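Local coordinates for protein Afp3 (PDB 6RBN) that probably forms, with related sheath subunits, the contractile sheath around the inner tube of the Serratia entomophila anti-feeding prophage, a phage-tail-like injection system, at residues G334-K339 with W344-V349; Q203-Y208 with G276-T281. All coordinates share one frame; numbering follows the deposited sequence.

Interaction 1: residues G334-K339 with W344-V349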
loop_
_atom_site.group_PDB
_atom_site.type_symbol
_atom_site.label_atom_id
_atom_site.label_comp_id
_atom_site.label_asym_id
_atom_site.label_seq_id
_atom_site.Cartn_x
_atom_site.Cartn_y
_atom_site.Cartn_z
ATOM N N GLY D 334 -60.491 17.631 32.587
ATOM C CA GLY D 334 -60.359 19.035 32.263
ATOM C C GLY D 334 -58.926 19.498 32.403
ATOM O O GLY D 334 -58.259 19.161 33.385
ATOM N N SER D 335 -58.435 20.265 31.433
ATOM C CA SER D 335 -57.046 20.710 31.431
ATOM C C SER D 335 -56.937 22.161 30.975
ATOM O O SER D 335 -56.100 22.511 30.145
ATOM C CB SER D 335 -56.194 19.802 30.552
ATOM O OG SER D 335 -56.573 19.931 29.197
ATOM N N ARG D 336 -57.784 23.032 31.515
ATOM C CA ARG D 336 -57.743 24.449 31.190
ATOM C C ARG D 336 -57.219 25.281 32.353
ATOM O O ARG D 336 -57.354 24.911 33.520
ATOM C CB ARG D 336 -59.118 24.978 30.784
ATOM C CG ARG D 336 -59.505 24.689 29.355
ATOM C CD ARG D 336 -60.824 25.359 29.037
ATOM N NE ARG D 336 -61.125 25.357 27.610
ATOM C CZ ARG D 336 -61.786 24.394 26.986
ATOM N NH1 ARG D 336 -62.201 23.343 27.668
ATOM N NH2 ARG D 336 -62.018 24.471 25.684
ATOM N N THR D 337 -56.622 26.418 32.004
ATOM C CA THR D 337 -56.184 27.423 32.958
ATOM C C THR D 337 -57.233 28.525 33.067
ATOM O O THR D 337 -58.277 28.496 32.414
ATOM C CB THR D 337 -54.835 28.010 32.542
ATOM O OG1 THR D 337 -54.960 28.644 31.266
ATOM C CG2 THR D 337 -53.782 26.929 32.454
ATOM N N GLN D 338 -56.947 29.523 33.903
ATOM C CA GLN D 338 -57.843 30.659 34.064
ATOM C C GLN D 338 -57.801 31.629 32.894
ATOM O O GLN D 338 -58.725 32.432 32.743
ATOM C CB GLN D 338 -57.504 31.411 35.348
ATOM C CG GLN D 338 -57.897 30.692 36.604
ATOM C CD GLN D 338 -59.389 30.587 36.733
ATOM O OE1 GLN D 338 -59.954 29.513 36.622
ATOM N NE2 GLN D 338 -60.041 31.716 36.943
ATOM N N LYS D 339 -56.760 31.575 32.071
ATOM C CA LYS D 339 -56.636 32.506 30.958
ATOM C C LYS D 339 -57.510 32.053 29.797
ATOM O O LYS D 339 -57.450 30.894 29.379
ATOM C CB LYS D 339 -55.177 32.602 30.523
ATOM C CG LYS D 339 -54.905 33.640 29.465
ATOM C CD LYS D 339 -55.019 35.036 30.035
ATOM C CE LYS D 339 -54.631 36.081 29.010
ATOM N NZ LYS D 339 -54.792 37.458 29.547
ATOM N N TRP D 344 -52.729 30.646 25.853
ATOM C CA TRP D 344 -52.475 30.028 27.148
ATOM C C TRP D 344 -53.741 29.417 27.739
ATOM O O TRP D 344 -53.981 29.488 28.944
ATOM C CB TRP D 344 -51.875 31.042 28.114
ATOM C CG TRP D 344 -50.653 31.691 27.566
ATOM C CD1 TRP D 344 -50.545 32.968 27.112
ATOM C CD2 TRP D 344 -49.379 31.077 27.342
ATOM N NE1 TRP D 344 -49.274 33.202 26.655
ATOM C CE2 TRP D 344 -48.538 32.054 26.782
ATOM C CE3 TRP D 344 -48.863 29.800 27.574
ATOM C CZ2 TRP D 344 -47.215 31.799 26.452
ATOM C CZ3 TRP D 344 -47.547 29.550 27.246
ATOM C CH2 TRP D 344 -46.739 30.543 26.693
ATOM N N ARG D 345 -54.561 28.803 26.886
ATOM C CA ARG D 345 -55.823 28.230 27.335
ATOM C C ARG D 345 -55.616 26.943 28.118
ATOM O O ARG D 345 -56.307 26.702 29.114
ATOM C CB ARG D 345 -56.728 27.973 26.133
ATOM C CG ARG D 345 -58.129 27.533 26.488
ATOM C CD ARG D 345 -58.959 27.303 25.240
ATOM N NE ARG D 345 -59.146 28.529 24.471
ATOM C CZ ARG D 345 -60.092 29.430 24.716
ATOM N NH1 ARG D 345 -60.944 29.248 25.714
ATOM N NH2 ARG D 345 -60.187 30.515 23.962
ATOM N N TYR D 346 -54.673 26.109 27.697
ATOM C CA TYR D 346 -54.537 24.762 28.225
ATOM C C TYR D 346 -53.399 24.668 29.230
ATOM O O TYR D 346 -52.415 25.408 29.148
ATOM C CB TYR D 346 -54.312 23.759 27.097
ATOM C CG TYR D 346 -55.499 23.625 26.179
ATOM C CD1 TYR D 346 -56.604 22.877 26.556
ATOM C CD2 TYR D 346 -55.512 24.237 24.937
ATOM C CE1 TYR D 346 -57.691 22.750 25.722
ATOM C CE2 TYR D 346 -56.595 24.116 24.096
ATOM C CZ TYR D 346 -57.681 23.370 24.494
ATOM O OH TYR D 346 -58.764 23.245 23.657
ATOM N N ILE D 347 -53.562 23.755 30.189
ATOM C CA ILE D 347 -52.471 23.447 31.122
ATOM C C ILE D 347 -51.220 22.893 30.448
ATOM O O ILE D 347 -50.124 23.386 30.760
ATOM C CB ILE D 347 -52.989 22.555 32.258
ATOM C CG1 ILE D 347 -54.098 23.262 33.027
ATOM C CG2 ILE D 347 -51.880 22.189 33.221
ATOM C CD1 ILE D 347 -54.818 22.364 33.988
ATOM N N PRO D 348 -51.268 21.882 29.542
ATOM C CA PRO D 348 -49.987 21.347 29.038
ATOM C C PRO D 348 -49.230 22.284 28.113
ATOM O O PRO D 348 -48.016 22.132 27.959
ATOM C CB PRO D 348 -50.406 20.071 28.306
ATOM C CG PRO D 348 -51.754 20.319 27.882
ATOM C CD PRO D 348 -52.380 21.078 28.988
ATOM N N VAL D 349 -49.908 23.246 27.489
ATOM C CA VAL D 349 -49.199 24.251 26.706
ATOM C C VAL D 349 -48.509 25.243 27.630
ATOM O O VAL D 349 -47.381 25.679 27.371
ATOM C CB VAL D 349 -50.176 24.941 25.737
ATOM C CG1 VAL D 349 -49.477 26.011 24.920
ATOM C CG2 VAL D 349 -50.823 23.916 24.835
#
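R336 and Y346 face each other as a single beta bridge, their CA atoms 4.4 Å apart, made by two nearly straight backbone bonds: I347 N to S335 O at 2.8 Å (170° at the hydrogen) and T337 N to R345 O at 2.9 Å. S335 O also lies near the plane of the Y346 ring, at its edge. T337 has OG1 set between its backbone N and carbonyl carbon (chi1 61°), which directs the hydroxyl to 2.7 Å from W344 O, while CG2 packs on I347 CG1 at 3.7 Å as the two side chains run past each other in opposite directions. This bridge joins the loop after strand 329-332 to the start of helix 347-364, with Y346 at the N-cap position; the two segments belong to a region where the subtilisin-like and C-terminal sheath families probably adjoin. Along the side away from I347, R336 and R345 lie side by side, pointing the same way. Their guanidinium planes are steeply turned, 79° apart, with R336 NE 3.8 Å from R345 CD. Each positive charge has its own acidic partner: R336 is in a salt bridge with E439, R345 with D340. The Y346 hydroxyl also bonds to E439, whose carboxylate thus joins two of these side chains.

Interaction 2: residues Q203-Y208 with G276-T281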
loop_
_atom_site.group_PDB
_atom_site.type_symbol
_atom_site.label_atom_id
_atom_site.label_comp_id
_atom_site.label_asym_id
_atom_site.label_seq_id
_atom_site.Cartn_x
_atom_site.Cartn_y
_atom_site.Cartn_z
ATOM N N GLN D 203 -51.355 31.151 35.165
ATOM C CA GLN D 203 -50.573 30.315 36.060
ATOM C C GLN D 203 -51.434 29.553 37.056
ATOM O O GLN D 203 -50.901 28.989 38.012
ATOM C CB GLN D 203 -49.565 31.174 36.823
ATOM C CG GLN D 203 -48.593 31.955 35.963
ATOM C CD GLN D 203 -47.711 31.074 35.115
ATOM O OE1 GLN D 203 -47.809 31.080 33.894
ATOM N NE2 GLN D 203 -46.850 30.303 35.760
ATOM N N VAL D 204 -52.754 29.540 36.873
ATOM C CA VAL D 204 -53.684 29.031 37.874
ATOM C C VAL D 204 -54.578 27.979 37.233
ATOM O O VAL D 204 -55.128 28.202 36.151
ATOM C CB VAL D 204 -54.530 30.169 38.486
ATOM C CG1 VAL D 204 -55.585 29.631 39.431
ATOM C CG2 VAL D 204 -53.643 31.127 39.229
ATOM N N ALA D 205 -54.707 26.831 37.896
ATOM C CA ALA D 205 -55.646 25.785 37.513
ATOM C C ALA D 205 -56.529 25.467 38.709
ATOM O O ALA D 205 -56.036 24.998 39.740
ATOM C CB ALA D 205 -54.908 24.532 37.045
ATOM N N VAL D 206 -57.823 25.716 38.571
ATOM C CA VAL D 206 -58.801 25.488 39.630
ATOM C C VAL D 206 -59.347 24.075 39.466
ATOM O O VAL D 206 -59.404 23.555 38.353
ATOM C CB VAL D 206 -59.901 26.570 39.560
ATOM C CG1 VAL D 206 -60.914 26.455 40.685
ATOM C CG2 VAL D 206 -59.275 27.952 39.546
ATOM N N TYR D 207 -59.687 23.415 40.577
ATOM C CA TYR D 207 -60.256 22.066 40.556
ATOM C C TYR D 207 -61.411 22.023 41.547
ATOM O O TYR D 207 -61.198 22.175 42.753
ATOM C CB TYR D 207 -59.198 21.017 40.892
ATOM C CG TYR D 207 -58.168 20.851 39.804
ATOM C CD1 TYR D 207 -58.390 19.991 38.736
ATOM C CD2 TYR D 207 -56.990 21.581 39.819
ATOM C CE1 TYR D 207 -57.455 19.847 37.734
ATOM C CE2 TYR D 207 -56.055 21.447 38.817
ATOM C CZ TYR D 207 -56.294 20.580 37.775
ATOM O OH TYR D 207 -55.361 20.440 36.779
ATOM N N TYR D 208 -62.631 21.815 41.047
ATOM C CA TYR D 208 -63.813 22.085 41.861
ATOM C C TYR D 208 -64.167 21.058 42.943
ATOM O O TYR D 208 -64.222 21.462 44.112
ATOM C CB TYR D 208 -65.026 22.348 40.957
ATOM C CG TYR D 208 -66.355 22.301 41.678
ATOM C CD1 TYR D 208 -66.708 23.265 42.607
ATOM C CD2 TYR D 208 -67.269 21.299 41.399
ATOM C CE1 TYR D 208 -67.919 23.208 43.263
ATOM C CE2 TYR D 208 -68.486 21.243 42.042
ATOM C CZ TYR D 208 -68.807 22.202 42.969
ATOM O OH TYR D 208 -70.022 22.150 43.611
ATOM N N GLY D 276 -50.082 15.355 42.928
ATOM C CA GLY D 276 -49.510 14.038 42.727
ATOM C C GLY D 276 -49.589 13.578 41.285
ATOM O O GLY D 276 -48.628 13.022 40.752
ATOM N N VAL D 277 -50.727 13.815 40.626
ATOM C CA VAL D 277 -50.911 13.256 39.289
ATOM C C VAL D 277 -50.195 14.090 38.238
ATOM O O VAL D 277 -50.087 13.671 37.081
ATOM C CB VAL D 277 -52.405 13.105 38.945
ATOM C CG1 VAL D 277 -53.126 12.329 40.028
ATOM C CG2 VAL D 277 -53.045 14.446 38.677
ATOM N N TYR D 278 -49.716 15.283 38.599
ATOM C CA TYR D 278 -48.825 15.995 37.691
ATOM C C TYR D 278 -47.470 15.309 37.624
ATOM O O TYR D 278 -46.885 15.171 36.548
ATOM C CB TYR D 278 -48.643 17.456 38.098
ATOM C CG TYR D 278 -49.801 18.381 37.803
ATOM C CD1 TYR D 278 -50.970 17.919 37.222
ATOM C CD2 TYR D 278 -49.676 19.743 38.015
ATOM C CE1 TYR D 278 -52.013 18.780 36.946
ATOM C CE2 TYR D 278 -50.701 20.606 37.722
ATOM C CZ TYR D 278 -51.865 20.121 37.185
ATOM O OH TYR D 278 -52.893 20.981 36.895
ATOM N N GLY D 279 -46.953 14.877 38.774
ATOM C CA GLY D 279 -45.669 14.198 38.787
ATOM C C GLY D 279 -45.731 12.820 38.159
ATOM O O GLY D 279 -44.740 12.331 37.613
ATOM N N LYS D 280 -46.893 12.173 38.233
ATOM C CA LYS D 280 -47.066 10.885 37.575
ATOM C C LYS D 280 -47.141 11.047 36.063
ATOM O O LYS D 280 -46.578 10.243 35.316
ATOM C CB LYS D 280 -48.320 10.194 38.102
ATOM C CG LYS D 280 -48.533 8.801 37.563
ATOM C CD LYS D 280 -49.864 8.240 38.008
ATOM C CE LYS D 280 -49.833 7.836 39.462
ATOM N NZ LYS D 280 -51.104 7.181 39.859
ATOM N N THR D 281 -47.833 12.089 35.597
ATOM C CA THR D 281 -48.015 12.289 34.164
ATOM C C THR D 281 -46.725 12.767 33.509
ATOM O O THR D 281 -46.375 12.330 32.407
ATOM C CB THR D 281 -49.149 13.287 33.924
ATOM O OG1 THR D 281 -50.341 12.801 34.550
ATOM C CG2 THR D 281 -49.424 13.469 32.444
#
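Y207 and Y278 both carry CG anti to the carbonyl carbon (chi1 -70° and -75°), and these torsions send the two phenols toward each other from opposite directions, one from strand 204-207 and the other from helix 271-284. They meet through their hydroxyls: Y207 OH and Y278 OH are 2.5 Å apart and hydrogen-bonded, and either could be the donor. Each oxygen lies near the plane of the other ring, at its edge, so the rings meet without stacking; Y207 CZ and Y278 CZ remain 4.5 Å apart. The reach of the two side chains is what spans the gap, for Y207 CA and Y278 CA are 13.3 Å apart. A205 also points toward the helix, and its CB lies 4.1 Å from Y278 OH, a van der Waals contact of the methyl group with the phenol oxygen. Both tyrosines are buried and also pack against L186 of strand 185-188 and I347 of helix 347-364, which places the polar pair within an apolar setting where each hydroxyl has the other as a partner. Since strands 185-188 and 204-207 form a short parallel sheet, Y278 of the helix bridges to Y207 of that sheet, a link consistent with an alpha/beta layout such as that of the subtilisin-like domain of tail sheath proteins.

From the N terminus, strand 204-207 comes first, and interaction 2 closes a long loop of 67 residues, partly unmodelled, when helix 271-284 returns to it. Interaction 1 follows in series, neither nested in nor crossing the first, and closes a short loop of four residues between 334-339 and 344-349. Their centres are 11 Å apart, and they touch directly: Q338 N lies 3.2 Å from V204 O, a probable hydrogen bond, and I347 CD1 packs on Y207 OH at 3.4 Å. The strand therefore meets helix 271-284 through one contact while receiving the loop and the start of helix 347-364 from the other.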